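Local coordinates for protein gamma-glutamyltranspeptidase (Ggt) (Helicobacter pylori 26695, PDB 5BPK) that probably transfers or hydrolyses the gamma-glutamyl group of glutathione-like compounds as an Ntn-hydrolase, and here holds an acivicin-type inhibitor in its binding pocket, at residues 95-100 with 275-280; 100-105 with 137-142; 130-135 with 248-253; 230-235 with 254-259; 262-267 with 280-285. All blocks are in the same frame, centred on the assembly; numbering follows the deposited sequence.

Interaction 1: residues 95-100 with 275-280; sequences GENVAL and KIISMS
Ile277, on strand 274-278, meets Asn97 of strand 97-102 side chain against side chain, the two crossing at about a right angle. The end methyl Ile277 CD1 comes within 3.8 Å of Asn97 ND2 and 3.9 Å of Asn97 CG. The second branch, CG2, packs 3.9 Å from Asn97 CB, so the isoleucine touches the amide stem and the amide end together. Asn97 OD1 is not spent here: it is hydrogen-bonded to His91 on strand 85-91. Further on, Met279 sends CG anti to its backbone N (chi1 -171°) and then bends at chi2, and its sulphur ends 3.7 Å from Ala99 CB. Met279 CE rests on the same methyl at 4.1 Å. Ser280 OG approaches Ala99 CB at 4.4 Å, but its hydrogen bond goes to Lys265 O. The two strands are not paired; strand 262-271 runs between them in the antiparallel sheet, and strand 274-278 carries the sheet on into a ladder with the other chain. With no hydrogen bond across it, this contact rests on apolar packing over one sheet face, and Asn97 OD1 and Ser280 OG find their partners outside the two segments.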
# COMPACT_ATOMS: atom_id res chain seq x y z
N GLY A 95 21.31 11.67 3.31
CA GLY A 95 21.19 10.73 4.42
C GLY A 95 19.92 10.86 5.24
O GLY A 95 19.67 10.05 6.14
N GLU A 96 19.11 11.88 4.96
CA GLU A 96 17.85 12.08 5.66
C GLU A 96 16.83 11.02 5.23
O GLU A 96 16.77 10.64 4.05
CB GLU A 96 17.27 13.47 5.38
CG GLU A 96 16.63 14.11 6.58
CD GLU A 96 17.66 14.79 7.46
OE1 GLU A 96 18.01 14.24 8.52
OE2 GLU A 96 18.13 15.88 7.05
N ASN A 97 16.05 10.56 6.19
CA ASN A 97 14.93 9.66 5.89
C ASN A 97 13.64 10.31 6.37
O ASN A 97 13.55 10.75 7.52
CB ASN A 97 15.12 8.31 6.56
CG ASN A 97 16.40 7.64 6.14
OD1 ASN A 97 16.56 7.23 4.98
ND2 ASN A 97 17.34 7.52 7.07
N VAL A 98 12.65 10.40 5.48
CA VAL A 98 11.40 11.06 5.82
C VAL A 98 10.24 10.23 5.32
O VAL A 98 10.40 9.39 4.43
CB VAL A 98 11.34 12.48 5.21
CG1 VAL A 98 12.54 13.32 5.67
CG2 VAL A 98 11.27 12.42 3.70
N ALA A 99 9.08 10.43 5.93
CA ALA A 99 7.86 9.72 5.55
C ALA A 99 6.80 10.76 5.25
O ALA A 99 6.59 11.67 6.05
CB ALA A 99 7.40 8.80 6.65
N LEU A 100 6.16 10.65 4.09
CA LEU A 100 5.08 11.53 3.72
C LEU A 100 3.74 10.80 3.89
O LEU A 100 3.51 9.77 3.28
CB LEU A 100 5.24 12.00 2.28
CG LEU A 100 4.15 12.93 1.75
CD1 LEU A 100 4.03 14.20 2.55
CD2 LEU A 100 4.41 13.21 0.27
N LYS A 275 19.56 -1.18 8.24
CA LYS A 275 18.58 -0.25 8.82
C LYS A 275 17.29 -0.36 8.03
O LYS A 275 17.31 -0.33 6.80
CB LYS A 275 19.11 1.18 8.79
CG LYS A 275 18.27 2.18 9.57
CD LYS A 275 18.77 3.61 9.39
CE LYS A 275 20.01 3.88 10.21
NZ LYS A 275 20.40 5.33 10.17
N ILE A 276 16.19 -0.53 8.75
CA ILE A 276 14.85 -0.64 8.16
C ILE A 276 14.15 0.70 8.34
O ILE A 276 14.00 1.17 9.48
CB ILE A 276 14.01 -1.75 8.84
CG1 ILE A 276 14.78 -3.09 8.94
CG2 ILE A 276 12.68 -1.93 8.11
CD1 ILE A 276 15.20 -3.67 7.59
N ILE A 277 13.74 1.32 7.23
CA ILE A 277 13.01 2.60 7.23
C ILE A 277 11.63 2.34 6.65
O ILE A 277 11.52 1.97 5.48
CB ILE A 277 13.72 3.67 6.34
CG1 ILE A 277 15.20 3.79 6.73
CG2 ILE A 277 13.00 5.04 6.42
CD1 ILE A 277 15.45 4.37 8.09
N SER A 278 10.58 2.54 7.44
CA SER A 278 9.23 2.22 6.98
C SER A 278 8.18 3.19 7.52
O SER A 278 8.52 4.16 8.23
CB SER A 278 8.90 0.76 7.30
OG SER A 278 7.74 0.32 6.60
N MET A 279 6.92 2.95 7.16
CA MET A 279 5.88 3.93 7.44
C MET A 279 5.32 3.83 8.85
O MET A 279 4.93 2.76 9.32
CB MET A 279 4.73 3.83 6.46
CG MET A 279 3.74 4.97 6.60
SD MET A 279 4.48 6.57 6.22
CE MET A 279 3.51 7.64 7.30
N SER A 280 5.28 5.00 9.48
CA SER A 280 4.81 5.21 10.83
C SER A 280 3.30 5.44 10.84
O SER A 280 2.67 5.51 9.78
CB SER A 280 5.53 6.43 11.38
OG SER A 280 5.53 7.49 10.43

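Interaction 2: residues 100-105 with 137-142; sequences LDFREK and PGTVAG. With 4UD ((2S)-amino[(5S)-4,5-dihydro-1,2-oxazol-5-yl]acetic acid), chain O.
Phe102 ends strand 97-102 in the antiparallel sheet of the Ntn-hydrolase fold and packs directly on the backbone of the turn that starts helix 139-150. Its CG sits between the backbone N and the carbonyl carbon (chi1 59°), with CB 3.4 Å from Gly138 O and 3.6 Å from Gly142 CA. The ring continues past Thr139, CD2 lying 3.6 Å from Thr139 CA, while Thr139 OG1 stands in the ring plane at its edge and is hydrogen-bonded to Asn81. Gly138 and Gly142 have no side chains to stand between, and Gly138 CA makes a CA-H...O contact with Phe102 O at 3.5 Å. Leu100 CD2 adds a contact to Gly142 O, and Glu104 CG leans on Pro137 CA. Beyond this shell, Asp101 OD1 accepts from Arg103 N over 2.9 Å (N-H...O angle 159°) in an Asx turn that shapes the chain as it leaves the strand. Asp101 also forms salt bridges with Arg264 and with Arg69 of the other chain. Arg103 in turn faces the inhibitor site, its guanidinium paired with Asp43 and Glu40 of the other chain. Arg103 NH1 donates to the inhibitor carboxylate oxygen O9 over 2.9 Å, with a bent N-H...O angle of 130°.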
# COMPACT_ATOMS: atom_id res chain seq x y z
N LEU A 100 6.16 10.65 4.09
CA LEU A 100 5.08 11.53 3.72
C LEU A 100 3.74 10.80 3.89
O LEU A 100 3.51 9.77 3.28
CB LEU A 100 5.24 12.00 2.28
CG LEU A 100 4.15 12.93 1.75
CD1 LEU A 100 4.03 14.20 2.55
CD2 LEU A 100 4.41 13.21 0.27
N ASP A 101 2.89 11.37 4.73
CA ASP A 101 1.53 10.90 4.98
C ASP A 101 0.60 11.72 4.08
O ASP A 101 0.34 12.90 4.36
CB ASP A 101 1.23 11.11 6.49
CG ASP A 101 -0.23 10.92 6.87
OD1 ASP A 101 -1.11 10.67 6.01
OD2 ASP A 101 -0.50 11.06 8.09
N PHE A 102 0.11 11.09 3.01
CA PHE A 102 -1.00 11.63 2.24
C PHE A 102 -2.23 10.70 2.28
O PHE A 102 -2.95 10.51 1.31
CB PHE A 102 -0.58 12.06 0.82
CG PHE A 102 0.01 10.96 -0.05
CD1 PHE A 102 1.35 10.64 -0.00
CD2 PHE A 102 -0.77 10.35 -1.02
CE1 PHE A 102 1.89 9.69 -0.85
CE2 PHE A 102 -0.24 9.37 -1.87
CZ PHE A 102 1.11 9.05 -1.78
N ARG A 103 -2.44 10.13 3.46
CA ARG A 103 -3.59 9.28 3.74
C ARG A 103 -4.88 10.10 3.77
O ARG A 103 -4.89 11.25 4.23
CB ARG A 103 -3.38 8.59 5.09
CG ARG A 103 -4.46 7.63 5.54
CD ARG A 103 -4.55 6.38 4.68
NE ARG A 103 -5.23 5.29 5.39
CZ ARG A 103 -5.49 4.10 4.88
NH1 ARG A 103 -5.20 3.81 3.63
NH2 ARG A 103 -6.08 3.17 5.63
N GLU A 104 -5.98 9.50 3.33
CA GLU A 104 -7.27 10.19 3.40
C GLU A 104 -7.67 10.49 4.84
O GLU A 104 -7.27 9.77 5.77
CB GLU A 104 -8.39 9.39 2.74
CG GLU A 104 -8.15 9.04 1.28
CD GLU A 104 -7.59 7.64 1.11
OE1 GLU A 104 -6.58 7.31 1.79
OE2 GLU A 104 -8.16 6.88 0.30
N LYS A 105 -8.47 11.54 5.00
CA LYS A 105 -9.03 11.91 6.30
C LYS A 105 -10.53 11.64 6.33
O LYS A 105 -11.23 11.87 5.33
CB LYS A 105 -8.83 13.40 6.54
CG LYS A 105 -7.39 13.83 6.68
CD LYS A 105 -7.22 15.33 6.52
CE LYS A 105 -7.93 16.16 7.60
NZ LYS A 105 -7.73 17.63 7.39
N PRO A 137 -9.67 12.78 -0.30
CA PRO A 137 -8.48 12.31 -1.03
C PRO A 137 -7.20 13.10 -0.74
O PRO A 137 -7.23 14.35 -0.68
CB PRO A 137 -8.87 12.53 -2.49
CG PRO A 137 -10.38 12.43 -2.50
CD PRO A 137 -10.79 13.09 -1.21
N GLY A 138 -6.10 12.37 -0.59
CA GLY A 138 -4.79 12.95 -0.32
C GLY A 138 -3.77 12.86 -1.44
O GLY A 138 -2.75 13.54 -1.37
N THR A 139 -4.01 12.02 -2.45
CA THR A 139 -2.99 11.76 -3.48
C THR A 139 -2.46 13.01 -4.18
O THR A 139 -1.26 13.15 -4.31
CB THR A 139 -3.50 10.77 -4.52
OG1 THR A 139 -3.69 9.51 -3.85
CG2 THR A 139 -2.53 10.60 -5.71
N VAL A 140 -3.34 13.89 -4.63
CA VAL A 140 -2.88 15.06 -5.37
C VAL A 140 -2.00 15.96 -4.48
O VAL A 140 -0.94 16.45 -4.91
CB VAL A 140 -4.04 15.85 -5.99
CG1 VAL A 140 -3.54 17.14 -6.60
CG2 VAL A 140 -4.76 14.98 -7.05
N ALA A 141 -2.43 16.13 -3.24
CA ALA A 141 -1.66 16.89 -2.26
C ALA A 141 -0.30 16.23 -1.98
O ALA A 141 0.70 16.93 -1.80
CB ALA A 141 -2.47 17.06 -0.98
N GLY A 142 -0.29 14.90 -1.94
CA GLY A 142 0.94 14.16 -1.69
C GLY A 142 1.93 14.31 -2.83
O GLY A 142 3.12 14.53 -2.60
C3 4UD O . -4.12 -2.02 -0.72
C4 4UD O . -4.59 -0.93 1.15
C5 4UD O . -5.33 -1.45 -0.07
C6 4UD O . -5.43 -0.84 2.44
C8 4UD O . -4.54 -0.22 3.49
O9 4UD O . -4.38 0.98 3.54
O10 4UD O . -3.88 -1.00 4.38
N7 4UD O . -6.59 0.04 2.24
O2 4UD O . -3.54 -1.86 1.39
N1 4UD O . -3.19 -2.22 0.15

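Interaction 3: residues 130-135 with 248-253; sequences GYLAAG and GGIITK
Leu132 lays its CD1 methyl against Ile250, 3.8 Å from Ile250 CG2, the two side chains passing at a slant. Leu132 CG is anti to its backbone N (chi1 -160°), and the same CD1 also lies 3.8 Å from Gly248 O. Ile250 holds its CG1 between the backbone N and the carbonyl carbon (chi1 59°); CG1 and CG2 both touch that one leucine methyl. Next to this pair, Tyr131 CB rests 3.8 Å from Gly249 CA. Gly249 has no side chain, and the two backbones close to 4.4 Å between Leu132 CA and Gly249 CA. The ring of Tyr131 leads off elsewhere, its OH hydrogen-bonded to Asp243 and Ser192. Two loops meet in this way, one before helix 139-150 and the other joining helix 234-246 to helix 253-257, and no direct hydrogen bond links them. A water does so instead: it donates to Tyr131 O (2.8 Å) and accepts from Ile250 N (2.9 Å), giving both backbone groups a polar partner. Toward the other end, Ile251 points its CD1 at two carbonyls, 3.6 Å from Gly135 O and 3.7 Å from Ala134 O. Ile251 is backed by Ile240 and Met244 of helix 234-246. Gly135 N is hydrogen-bonded to Asn38 of the other chain, and Thr252 stands at the N-cap of helix 253-257.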
# COMPACT_ATOMS: atom_id res chain seq x y z
N GLY A 130 -20.01 3.28 -2.80
CA GLY A 130 -20.62 4.60 -2.88
C GLY A 130 -19.92 5.73 -2.14
O GLY A 130 -18.78 5.59 -1.71
N TYR A 131 -20.65 6.83 -1.97
CA TYR A 131 -20.06 8.12 -1.65
C TYR A 131 -19.71 8.33 -0.17
O TYR A 131 -18.76 9.06 0.14
CB TYR A 131 -20.98 9.25 -2.13
CG TYR A 131 -21.08 9.39 -3.65
CD1 TYR A 131 -21.78 8.46 -4.42
CD2 TYR A 131 -20.48 10.46 -4.30
CE1 TYR A 131 -21.89 8.60 -5.81
CE2 TYR A 131 -20.56 10.61 -5.68
CZ TYR A 131 -21.26 9.67 -6.44
OH TYR A 131 -21.36 9.82 -7.80
N LEU A 132 -20.45 7.67 0.72
CA LEU A 132 -20.19 7.76 2.16
C LEU A 132 -18.95 6.96 2.57
O LEU A 132 -18.36 7.20 3.62
CB LEU A 132 -21.40 7.29 2.97
CG LEU A 132 -21.41 7.79 4.42
CD1 LEU A 132 -21.48 9.32 4.46
CD2 LEU A 132 -22.57 7.19 5.21
N ALA A 133 -18.56 6.01 1.72
CA ALA A 133 -17.39 5.16 1.97
C ALA A 133 -16.07 5.91 1.81
O ALA A 133 -15.01 5.36 2.16
CB ALA A 133 -17.40 3.96 1.02
N ALA A 134 -16.11 7.12 1.28
CA ALA A 134 -14.88 7.86 0.91
C ALA A 134 -14.34 8.77 2.01
O ALA A 134 -15.09 9.55 2.61
CB ALA A 134 -15.11 8.68 -0.35
N GLY A 135 -13.03 8.70 2.23
CA GLY A 135 -12.29 9.72 2.96
C GLY A 135 -11.86 10.84 2.02
O GLY A 135 -11.92 10.71 0.79
N GLY A 248 -25.66 11.21 -1.26
CA GLY A 248 -25.64 10.76 0.13
C GLY A 248 -24.26 10.73 0.77
O GLY A 248 -24.06 10.08 1.79
N GLY A 249 -23.31 11.44 0.17
CA GLY A 249 -21.97 11.57 0.73
C GLY A 249 -21.86 12.83 1.57
O GLY A 249 -22.78 13.64 1.59
N ILE A 250 -20.70 13.02 2.20
CA ILE A 250 -20.52 14.13 3.13
C ILE A 250 -19.29 15.02 2.90
O ILE A 250 -19.09 16.00 3.62
CB ILE A 250 -20.53 13.64 4.61
CG1 ILE A 250 -19.43 12.61 4.87
CG2 ILE A 250 -21.89 13.05 4.97
CD1 ILE A 250 -19.20 12.35 6.36
N ILE A 251 -18.48 14.72 1.89
CA ILE A 251 -17.29 15.53 1.62
C ILE A 251 -17.72 16.85 0.98
O ILE A 251 -18.54 16.87 0.05
CB ILE A 251 -16.27 14.81 0.73
CG1 ILE A 251 -15.72 13.59 1.47
CG2 ILE A 251 -15.12 15.75 0.33
CD1 ILE A 251 -14.92 12.65 0.62
N THR A 252 -17.17 17.94 1.51
CA THR A 252 -17.52 19.29 1.10
C THR A 252 -16.28 20.06 0.64
O THR A 252 -15.14 19.62 0.81
CB THR A 252 -18.12 20.07 2.28
OG1 THR A 252 -17.14 20.21 3.31
CG2 THR A 252 -19.35 19.36 2.83
N LYS A 253 -16.52 21.25 0.09
CA LYS A 253 -15.42 22.16 -0.24
C LYS A 253 -14.55 22.49 0.98
O LYS A 253 -13.35 22.71 0.84
CB LYS A 253 -15.96 23.44 -0.88
CG LYS A 253 -16.41 23.25 -2.32
CD LYS A 253 -16.87 24.56 -2.95
CE LYS A 253 -18.26 24.95 -2.47
NZ LYS A 253 -18.79 26.12 -3.24
O HOH W 1 -18.60 11.06 2.03

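Interaction 4: residues 230-235 with 254-259; sequences GFYQGQ and EDLASY
Phe231 reaches across to Leu256, joining the end of helix 229-232 to helix 253-257 in a helix-to-helix packing contact. The approach is loose, Phe231 CE2 lying 4.4 Å from Leu256 CD2, and the ring is also met by Phe35 of the other chain. The same ring turns toward its neighbour in sequence: Phe231 CD2 stands over the centre of one face of the Tyr232 ring, 3.5 Å above its plane. Tyr232 then carries most of the contact. Its chi1 of -66° sets CG anti to the carbonyl carbon, 3.7 Å from Leu256 O, and Tyr232 CD1 comes within 3.3 Å of the same Leu256 O. That carbonyl is engaged already as the acceptor of the backbone bond from Tyr259 N. In return, Leu256 CB sits 3.4 Å from Tyr232 O, and its CD2 methyl packs on the Tyr232 ring, so each residue touches both backbone and side chain of the other. Farther out on the ring, Tyr232 CE1 is 3.8 Å from Tyr259 CB. The two tyrosine rings have planes only 14° apart, but they are slid so far past each other, with centroids 5.8 Å apart, that they barely overlap. Tyr232 OH leads to the start of helix 139-150, where it is hydrogen-bonded to Pro137 O and Ala141 N. Tyr259 OH leads to the end of strand 97-102 and is hydrogen-bonded to Arg103 O, while Tyr259 CD2 lies 4.1 Å from Tyr232 OH.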
# COMPACT_ATOMS: atom_id res chain seq x y z
N GLY A 230 -6.00 23.10 -8.04
CA GLY A 230 -6.88 22.69 -9.14
C GLY A 230 -7.74 21.48 -8.83
O GLY A 230 -8.73 21.20 -9.53
N PHE A 231 -7.36 20.74 -7.79
CA PHE A 231 -8.15 19.62 -7.29
C PHE A 231 -8.95 20.01 -6.05
O PHE A 231 -10.15 19.69 -5.97
CB PHE A 231 -7.23 18.44 -6.96
CG PHE A 231 -7.97 17.20 -6.50
CD1 PHE A 231 -8.39 16.25 -7.42
CD2 PHE A 231 -8.24 16.97 -5.15
CE1 PHE A 231 -9.07 15.11 -7.02
CE2 PHE A 231 -8.93 15.82 -4.74
CZ PHE A 231 -9.34 14.89 -5.67
N TYR A 232 -8.30 20.68 -5.10
CA TYR A 232 -8.88 20.93 -3.77
C TYR A 232 -9.72 22.22 -3.67
O TYR A 232 -10.37 22.44 -2.64
CB TYR A 232 -7.78 20.93 -2.68
CG TYR A 232 -7.14 19.55 -2.50
CD1 TYR A 232 -7.76 18.57 -1.73
CD2 TYR A 232 -5.95 19.24 -3.14
CE1 TYR A 232 -7.19 17.30 -1.59
CE2 TYR A 232 -5.36 17.98 -3.02
CZ TYR A 232 -5.99 17.01 -2.24
OH TYR A 232 -5.43 15.77 -2.12
N GLN A 233 -9.68 23.05 -4.72
CA GLN A 233 -10.47 24.28 -4.78
C GLN A 233 -11.06 24.45 -6.19
O GLN A 233 -10.87 23.60 -7.06
CB GLN A 233 -9.60 25.49 -4.40
CG GLN A 233 -9.00 25.43 -2.99
CD GLN A 233 -8.21 26.68 -2.62
OE1 GLN A 233 -8.50 27.77 -3.11
NE2 GLN A 233 -7.22 26.51 -1.76
N GLY A 234 -11.78 25.53 -6.42
CA GLY A 234 -12.31 25.82 -7.75
C GLY A 234 -13.30 24.81 -8.28
O GLY A 234 -14.04 24.17 -7.51
N GLN A 235 -13.33 24.65 -9.61
CA GLN A 235 -14.35 23.85 -10.30
C GLN A 235 -14.37 22.38 -9.89
O GLN A 235 -15.43 21.80 -9.71
CB GLN A 235 -14.18 23.93 -11.82
CG GLN A 235 -14.63 25.25 -12.43
CD GLN A 235 -14.15 25.43 -13.86
OE1 GLN A 235 -14.18 24.50 -14.67
NE2 GLN A 235 -13.70 26.64 -14.18
N GLU A 254 -15.16 22.52 2.17
CA GLU A 254 -14.41 22.79 3.40
C GLU A 254 -13.44 21.65 3.72
O GLU A 254 -12.29 21.90 4.11
CB GLU A 254 -15.34 23.03 4.59
CG GLU A 254 -14.60 23.58 5.82
CD GLU A 254 -15.49 23.80 7.03
OE1 GLU A 254 -16.72 23.53 6.95
OE2 GLU A 254 -14.96 24.24 8.07
N ASP A 255 -13.89 20.42 3.52
CA ASP A 255 -13.01 19.25 3.69
C ASP A 255 -11.81 19.35 2.76
O ASP A 255 -10.67 19.14 3.16
CB ASP A 255 -13.75 17.95 3.40
CG ASP A 255 -14.68 17.52 4.51
OD1 ASP A 255 -14.21 17.38 5.65
OD2 ASP A 255 -15.87 17.29 4.24
N LEU A 256 -12.08 19.68 1.50
CA LEU A 256 -11.05 19.68 0.48
C LEU A 256 -10.04 20.80 0.74
O LEU A 256 -8.83 20.57 0.68
CB LEU A 256 -11.66 19.79 -0.92
CG LEU A 256 -12.50 18.59 -1.36
CD1 LEU A 256 -13.44 18.97 -2.51
CD2 LEU A 256 -11.68 17.36 -1.72
N ALA A 257 -10.53 21.99 1.09
CA ALA A 257 -9.66 23.14 1.37
C ALA A 257 -8.81 22.95 2.63
O ALA A 257 -7.77 23.60 2.77
CB ALA A 257 -10.49 24.43 1.46
N SER A 258 -9.26 22.07 3.53
CA SER A 258 -8.53 21.77 4.76
C SER A 258 -7.67 20.49 4.72
O SER A 258 -7.03 20.14 5.73
CB SER A 258 -9.49 21.72 5.96
OG SER A 258 -10.46 20.69 5.86
N TYR A 259 -7.62 19.81 3.58
CA TYR A 259 -6.80 18.60 3.48
C TYR A 259 -5.33 18.97 3.59
O TYR A 259 -4.86 19.86 2.87
CB TYR A 259 -7.02 17.77 2.19
CG TYR A 259 -6.15 16.54 2.30
CD1 TYR A 259 -6.60 15.44 3.01
CD2 TYR A 259 -4.82 16.56 1.87
CE1 TYR A 259 -5.79 14.35 3.22
CE2 TYR A 259 -3.99 15.47 2.09
CZ TYR A 259 -4.48 14.37 2.78
OH TYR A 259 -3.67 13.30 3.02

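Interaction 5: residues 262-267 with 280-285; sequences KWRKPV and SPPSSG. With EDO (1,2-ethanediol), chain M.
Arg264 and Pro282 meet at a slant, the arginine running extended from CG to NE beside the proline ring, with Arg264 NE 3.7 Å from Pro282 CD. Pro281 O lies over one face of the guanidinium and 3.3 Å from Arg264 CD. The NE-to-carbonyl angle is too poor for a hydrogen bond, and NE is given to Asp101 in a salt bridge. Lys262 CE also stands above a guanidinium face, 3.6 Å from its plane and toward the rim, while NH2 pairs with Asp334. A firmer link comes from Ser280, whose OG sits between the backbone N and the carbonyl carbon (chi1 46°). From there OG donates to Lys265 O over 2.7 Å, approaching from somewhat above the carbonyl plane (24°). Val267 CG1 lies 4.1 Å from Ser280 N. The peptide before Pro282 is cis, and the chain then reaches Ser283, whose OG accepts a capping bond from Gly285 N over 3.0 Å. Ser283 OG and Ser284 OG are hydrogen-bonded to the other chain, at Met74 O and Ser72 O. Cis proline and serine cap thus shape the loop from strand 274-278 to helix 285-296 of the Ntn-hydrolase fold, the Pro282 side chain about 9 Å from the bound inhibitor.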
# COMPACT_ATOMS: atom_id res chain seq x y z
N LYS A 262 1.11 15.36 5.86
CA LYS A 262 2.01 15.49 6.99
C LYS A 262 3.34 14.82 6.70
O LYS A 262 3.39 13.66 6.32
CB LYS A 262 1.39 14.91 8.25
CG LYS A 262 0.20 15.76 8.71
CD LYS A 262 -0.26 15.42 10.11
CE LYS A 262 0.81 15.65 11.16
NZ LYS A 262 0.21 15.75 12.52
N TRP A 263 4.42 15.59 6.86
CA TRP A 263 5.75 15.01 6.86
C TRP A 263 6.03 14.46 8.24
O TRP A 263 6.05 15.21 9.23
CB TRP A 263 6.80 16.05 6.49
CG TRP A 263 6.68 16.54 5.11
CD1 TRP A 263 6.10 17.70 4.70
CD2 TRP A 263 7.14 15.88 3.93
NE1 TRP A 263 6.17 17.81 3.33
CE2 TRP A 263 6.82 16.71 2.83
CE3 TRP A 263 7.82 14.68 3.69
CZ2 TRP A 263 7.14 16.37 1.51
CZ3 TRP A 263 8.14 14.35 2.39
CH2 TRP A 263 7.80 15.19 1.31
N ARG A 264 6.23 13.15 8.32
CA ARG A 264 6.39 12.47 9.58
C ARG A 264 7.75 11.79 9.63
O ARG A 264 8.35 11.48 8.60
CB ARG A 264 5.30 11.42 9.77
CG ARG A 264 3.87 11.97 9.65
CD ARG A 264 2.89 10.96 10.16
NE ARG A 264 1.48 11.30 10.04
CZ ARG A 264 0.73 11.79 11.03
NH1 ARG A 264 1.26 12.08 12.21
NH2 ARG A 264 -0.58 11.99 10.84
N LYS A 265 8.21 11.52 10.84
CA LYS A 265 9.36 10.66 11.03
C LYS A 265 8.96 9.23 10.66
O LYS A 265 7.88 8.77 11.05
CB LYS A 265 9.83 10.70 12.46
CG LYS A 265 10.44 12.03 12.87
CD LYS A 265 11.04 11.93 14.26
CE LYS A 265 11.56 13.25 14.77
NZ LYS A 265 12.11 13.11 16.14
N PRO A 266 9.79 8.56 9.86
CA PRO A 266 9.53 7.15 9.63
C PRO A 266 9.76 6.35 10.90
O PRO A 266 10.43 6.82 11.82
CB PRO A 266 10.56 6.75 8.57
CG PRO A 266 11.63 7.74 8.67
CD PRO A 266 11.08 8.99 9.29
N VAL A 267 9.22 5.14 10.94
CA VAL A 267 9.61 4.19 11.96
C VAL A 267 10.88 3.50 11.46
O VAL A 267 10.99 3.11 10.29
CB VAL A 267 8.47 3.21 12.32
CG1 VAL A 267 8.02 2.39 11.12
CG2 VAL A 267 8.91 2.31 13.47
N SER A 280 5.28 5.00 9.48
CA SER A 280 4.81 5.21 10.83
C SER A 280 3.30 5.44 10.84
O SER A 280 2.67 5.51 9.78
CB SER A 280 5.53 6.43 11.38
OG SER A 280 5.53 7.49 10.43
N PRO A 281 2.69 5.60 12.04
CA PRO A 281 1.27 5.92 12.07
C PRO A 281 0.96 7.14 11.20
O PRO A 281 1.71 8.12 11.23
CB PRO A 281 1.01 6.18 13.55
CG PRO A 281 1.91 5.18 14.21
CD PRO A 281 3.18 5.25 13.38
N PRO A 282 -0.14 7.11 10.45
CA PRO A 282 -1.32 6.25 10.55
C PRO A 282 -1.27 4.91 9.83
O PRO A 282 -2.30 4.25 9.73
CB PRO A 282 -2.42 7.13 9.97
CG PRO A 282 -1.73 7.89 8.92
CD PRO A 282 -0.37 8.20 9.48
N SER A 283 -0.10 4.48 9.37
CA SER A 283 0.08 3.07 9.04
C SER A 283 0.56 2.28 10.26
O SER A 283 1.29 2.80 11.10
CB SER A 283 1.04 2.86 7.89
OG SER A 283 0.94 1.53 7.46
N SER A 284 0.13 1.02 10.33
CA SER A 284 0.65 0.04 11.27
C SER A 284 1.80 -0.74 10.63
O SER A 284 2.51 -1.48 11.31
CB SER A 284 -0.46 -0.95 11.64
OG SER A 284 -0.82 -1.75 10.51
N GLY A 285 1.98 -0.57 9.32
CA GLY A 285 2.85 -1.47 8.56
C GLY A 285 4.31 -1.49 8.99
O GLY A 285 4.87 -2.55 9.26
C1 EDO M . 4.40 20.54 1.36
O1 EDO M . 4.18 20.09 2.70
C2 EDO M . 5.79 20.12 0.90
O2 EDO M . 6.17 20.83 -0.29

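Three of the five contacts, interactions 1, 2 and 5, gather on the four-stranded antiparallel sheet. Interactions 1 and 5 have centres 8 Å apart and share Ser280; interactions 1 and 2 share Leu100 on strand 97-102. Arg264 and Asp101 tie interaction 5 to interaction 2. Off the sheet, interaction 3 joins two loops and interaction 4 two short helices; their centres are 14 Å apart, and each touches interaction 2. Interactions 1 and 3 are farthest separated, at 32 Å between centres. Along the chain, interactions 3 and 4 fall between the two segments of interaction 1, interaction 2 begins at Leu100, and interaction 5 alternates with interaction 1. Interaction 2 thus joins sheet, helices and inhibitor site.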